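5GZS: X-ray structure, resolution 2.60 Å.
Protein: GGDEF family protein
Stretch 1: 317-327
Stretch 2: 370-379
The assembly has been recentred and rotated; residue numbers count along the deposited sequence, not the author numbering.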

# COMPACT_ATOMS: atom_id res chain seq x y z
N LYS A 317 9.84 22.05 -5.60
CA LYS A 317 9.64 23.13 -6.56
C LYS A 317 9.66 24.48 -5.86
O LYS A 317 9.37 24.57 -4.67
CB LYS A 317 8.32 22.97 -7.30
CG LYS A 317 7.06 23.08 -6.41
CD LYS A 317 5.80 22.71 -7.18
CE LYS A 317 4.54 23.03 -6.40
NZ LYS A 317 4.25 24.47 -6.39
N ARG A 318 9.97 25.53 -6.62
CA ARG A 318 9.81 26.89 -6.14
C ARG A 318 8.35 27.06 -5.72
O ARG A 318 7.45 26.60 -6.42
CB ARG A 318 10.20 27.90 -7.22
CG ARG A 318 11.51 28.57 -6.92
CD ARG A 318 12.10 29.29 -8.09
NE ARG A 318 12.38 28.41 -9.22
CZ ARG A 318 11.71 28.48 -10.37
NH1 ARG A 318 10.75 29.37 -10.53
NH2 ARG A 318 12.02 27.66 -11.37
N GLU A 319 8.14 27.68 -4.57
CA GLU A 319 6.80 27.90 -4.02
C GLU A 319 5.91 28.66 -5.02
O GLU A 319 6.41 29.52 -5.74
CB GLU A 319 6.91 28.67 -2.71
CG GLU A 319 5.62 28.82 -1.97
CD GLU A 319 5.73 29.73 -0.76
OE1 GLU A 319 6.84 29.82 -0.21
OE2 GLU A 319 4.73 30.36 -0.36
N HIS A 320 4.61 28.36 -5.05
CA HIS A 320 3.65 29.12 -5.87
C HIS A 320 3.79 28.91 -7.38
O HIS A 320 3.01 29.45 -8.17
CB HIS A 320 3.73 30.61 -5.54
CG HIS A 320 3.08 30.99 -4.24
ND1 HIS A 320 3.47 30.45 -3.04
CD2 HIS A 320 2.07 31.84 -3.97
CE1 HIS A 320 2.72 30.96 -2.07
NE2 HIS A 320 1.87 31.81 -2.61
N TYR A 321 4.77 28.11 -7.76
CA TYR A 321 5.08 27.78 -9.14
C TYR A 321 4.31 26.58 -9.70
O TYR A 321 4.53 25.44 -9.28
CB TYR A 321 6.58 27.50 -9.25
CG TYR A 321 7.05 27.01 -10.61
CD1 TYR A 321 7.35 27.90 -11.62
CD2 TYR A 321 7.22 25.65 -10.85
CE1 TYR A 321 7.78 27.47 -12.85
CE2 TYR A 321 7.65 25.20 -12.09
CZ TYR A 321 7.93 26.12 -13.09
OH TYR A 321 8.36 25.69 -14.32
N LYS A 322 3.44 26.84 -10.67
CA LYS A 322 2.76 25.82 -11.48
C LYS A 322 1.99 24.76 -10.68
O LYS A 322 1.93 23.60 -11.08
CB LYS A 322 3.77 25.12 -12.38
CG LYS A 322 4.30 25.98 -13.50
CD LYS A 322 5.10 25.17 -14.50
CE LYS A 322 5.33 25.94 -15.80
NZ LYS A 322 4.12 25.90 -16.68
N ASP A 323 1.39 25.16 -9.57
CA ASP A 323 0.61 24.23 -8.77
C ASP A 323 -0.51 23.54 -9.56
O ASP A 323 -1.27 24.18 -10.28
CB ASP A 323 0.00 24.95 -7.57
CG ASP A 323 1.00 25.86 -6.88
OD1 ASP A 323 2.21 25.52 -6.88
OD2 ASP A 323 0.58 26.91 -6.34
N ASP A 324 -0.57 22.21 -9.40
CA ASP A 324 -1.62 21.37 -9.96
C ASP A 324 -1.66 21.41 -11.48
O ASP A 324 -2.69 21.15 -12.09
CB ASP A 324 -2.97 21.77 -9.40
CG ASP A 324 -3.03 21.65 -7.90
OD1 ASP A 324 -2.36 20.73 -7.37
OD2 ASP A 324 -3.73 22.46 -7.25
N VAL A 325 -0.53 21.75 -12.09
CA VAL A 325 -0.41 21.67 -13.54
C VAL A 325 -0.10 20.23 -13.91
O VAL A 325 -0.57 19.73 -14.93
CB VAL A 325 0.67 22.62 -14.08
CG1 VAL A 325 0.95 22.35 -15.54
CG2 VAL A 325 0.25 24.06 -13.86
N TYR A 326 0.66 19.56 -13.05
CA TYR A 326 1.09 18.19 -13.29
C TYR A 326 0.69 17.27 -12.15
O TYR A 326 0.85 17.62 -10.98
CB TYR A 326 2.60 18.11 -13.48
CG TYR A 326 3.19 19.16 -14.37
CD1 TYR A 326 2.99 19.13 -15.74
CD2 TYR A 326 4.00 20.17 -13.84
CE1 TYR A 326 3.55 20.08 -16.57
CE2 TYR A 326 4.57 21.13 -14.66
CZ TYR A 326 4.34 21.08 -16.02
OH TYR A 326 4.89 22.02 -16.84
N SER A 327 0.22 16.08 -12.49
CA SER A 327 -0.28 15.18 -11.47
C SER A 327 0.65 13.99 -11.28
O SER A 327 0.63 13.36 -10.22
CB SER A 327 -1.69 14.72 -11.82
OG SER A 327 -1.66 13.80 -12.89
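Stretch 2, residues 370-379: ALLNKEVDYI

Stretch 2 leaves a helix at L372, passes through a loop, and enters a strand at Y378, where its backbone comes nearest stretch 1: the CA atoms of K317 and Y378 lie 4.7 Å apart, and CB of K317 approaches CD2 of Y378 to 3.6 Å.

The largest covered area belongs to R318, 139 of the 534 Å² buried in total, summed over both sides. Its CA-to-CB bond points sideways, yet the guanidinium reaches across to the loop. NH2 of R318 donates to O of V376 at 3.1 Å, nearly straight at 168°, and to OD1 of D377 at 2.7 Å, the latter a salt bridge. NE of R318 makes a weak bond to O of L371, 3.0 Å at 129°. All three acceptors lie near the guanidinium plane, as in-plane N-H groups require, while CG of K374 covers one face.

Y378, second with 99 Å², extends its ring toward Y321, K322 and Y326, in and just after the two type II turns R318 to Y321 and K322 to V325. The edge of Y321 is directed at its face in an offset arrangement, centroids 5.5 Å apart and planes at 65°; CE2 of Y321 lies 3.5 Å from CE1 of Y378. Farther out, OH of Y378 meets the edge of the Y326 ring, 3.4 Å from CE2 of Y326.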

# COMPACT_ATOMS: atom_id res chain seq x y z
N ALA A 370 20.34 26.00 -7.08
CA ALA A 370 19.93 26.05 -8.47
C ALA A 370 18.43 26.28 -8.59
O ALA A 370 17.98 27.05 -9.43
CB ALA A 370 20.33 24.79 -9.17
N LEU A 371 17.66 25.60 -7.73
CA LEU A 371 16.21 25.76 -7.74
C LEU A 371 15.85 27.19 -7.34
O LEU A 371 14.99 27.83 -7.97
CB LEU A 371 15.54 24.76 -6.80
CG LEU A 371 14.03 24.93 -6.61
CD1 LEU A 371 13.32 24.66 -7.93
CD2 LEU A 371 13.48 24.04 -5.50
N LEU A 372 16.52 27.68 -6.30
CA LEU A 372 16.34 29.05 -5.81
C LEU A 372 16.72 30.10 -6.84
O LEU A 372 16.03 31.11 -7.00
CB LEU A 372 17.15 29.27 -4.53
CG LEU A 372 16.68 28.43 -3.35
CD1 LEU A 372 17.60 28.60 -2.14
CD2 LEU A 372 15.25 28.83 -3.01
N ASN A 373 17.82 29.85 -7.56
CA ASN A 373 18.27 30.80 -8.59
C ASN A 373 17.47 30.70 -9.90
O ASN A 373 17.83 31.35 -10.88
CB ASN A 373 19.77 30.60 -8.87
CG ASN A 373 20.66 30.90 -7.65
OD1 ASN A 373 20.21 30.86 -6.50
ND2 ASN A 373 21.93 31.19 -7.91
N LYS A 374 16.40 29.90 -9.92
CA LYS A 374 15.61 29.61 -11.13
C LYS A 374 16.44 29.04 -12.29
O LYS A 374 16.02 29.06 -13.45
CB LYS A 374 14.86 30.86 -11.62
CG LYS A 374 13.86 31.43 -10.63
CD LYS A 374 13.32 32.77 -11.11
CE LYS A 374 12.52 33.49 -10.03
NZ LYS A 374 11.25 32.79 -9.70
N GLU A 375 17.64 28.55 -11.96
CA GLU A 375 18.46 27.76 -12.87
C GLU A 375 17.68 26.54 -13.34
O GLU A 375 17.83 26.06 -14.47
CB GLU A 375 19.75 27.32 -12.17
CG GLU A 375 21.02 27.97 -12.67
CD GLU A 375 22.25 27.25 -12.17
OE1 GLU A 375 22.62 26.23 -12.78
OE2 GLU A 375 22.86 27.71 -11.17
N VAL A 376 16.85 26.04 -12.42
CA VAL A 376 16.07 24.83 -12.57
C VAL A 376 14.70 25.01 -11.87
O VAL A 376 14.53 25.92 -11.05
CB VAL A 376 16.83 23.63 -11.97
CG1 VAL A 376 16.69 23.60 -10.45
CG2 VAL A 376 16.40 22.32 -12.61
N ASP A 377 13.73 24.16 -12.21
CA ASP A 377 12.36 24.36 -11.73
C ASP A 377 11.85 23.31 -10.75
O ASP A 377 10.96 23.61 -9.95
CB ASP A 377 11.42 24.42 -12.92
CG ASP A 377 11.77 25.53 -13.88
OD1 ASP A 377 11.24 26.65 -13.70
OD2 ASP A 377 12.57 25.29 -14.82
N TYR A 378 12.39 22.09 -10.84
CA TYR A 378 12.04 20.97 -9.96
C TYR A 378 13.29 20.17 -9.64
O TYR A 378 14.07 19.84 -10.54
CB TYR A 378 11.00 20.02 -10.60
CG TYR A 378 9.62 20.60 -10.89
CD1 TYR A 378 9.33 21.20 -12.11
CD2 TYR A 378 8.60 20.51 -9.96
CE1 TYR A 378 8.07 21.71 -12.37
CE2 TYR A 378 7.34 21.02 -10.21
CZ TYR A 378 7.08 21.63 -11.41
OH TYR A 378 5.81 22.13 -11.66
N ILE A 379 13.49 19.85 -8.36
CA ILE A 379 14.62 19.02 -7.98
C ILE A 379 14.10 17.83 -7.18
O ILE A 379 13.04 17.90 -6.55
CB ILE A 379 15.65 19.81 -7.16
CG1 ILE A 379 15.14 20.07 -5.75
CG2 ILE A 379 15.97 21.13 -7.84
CD1 ILE A 379 15.98 21.05 -4.97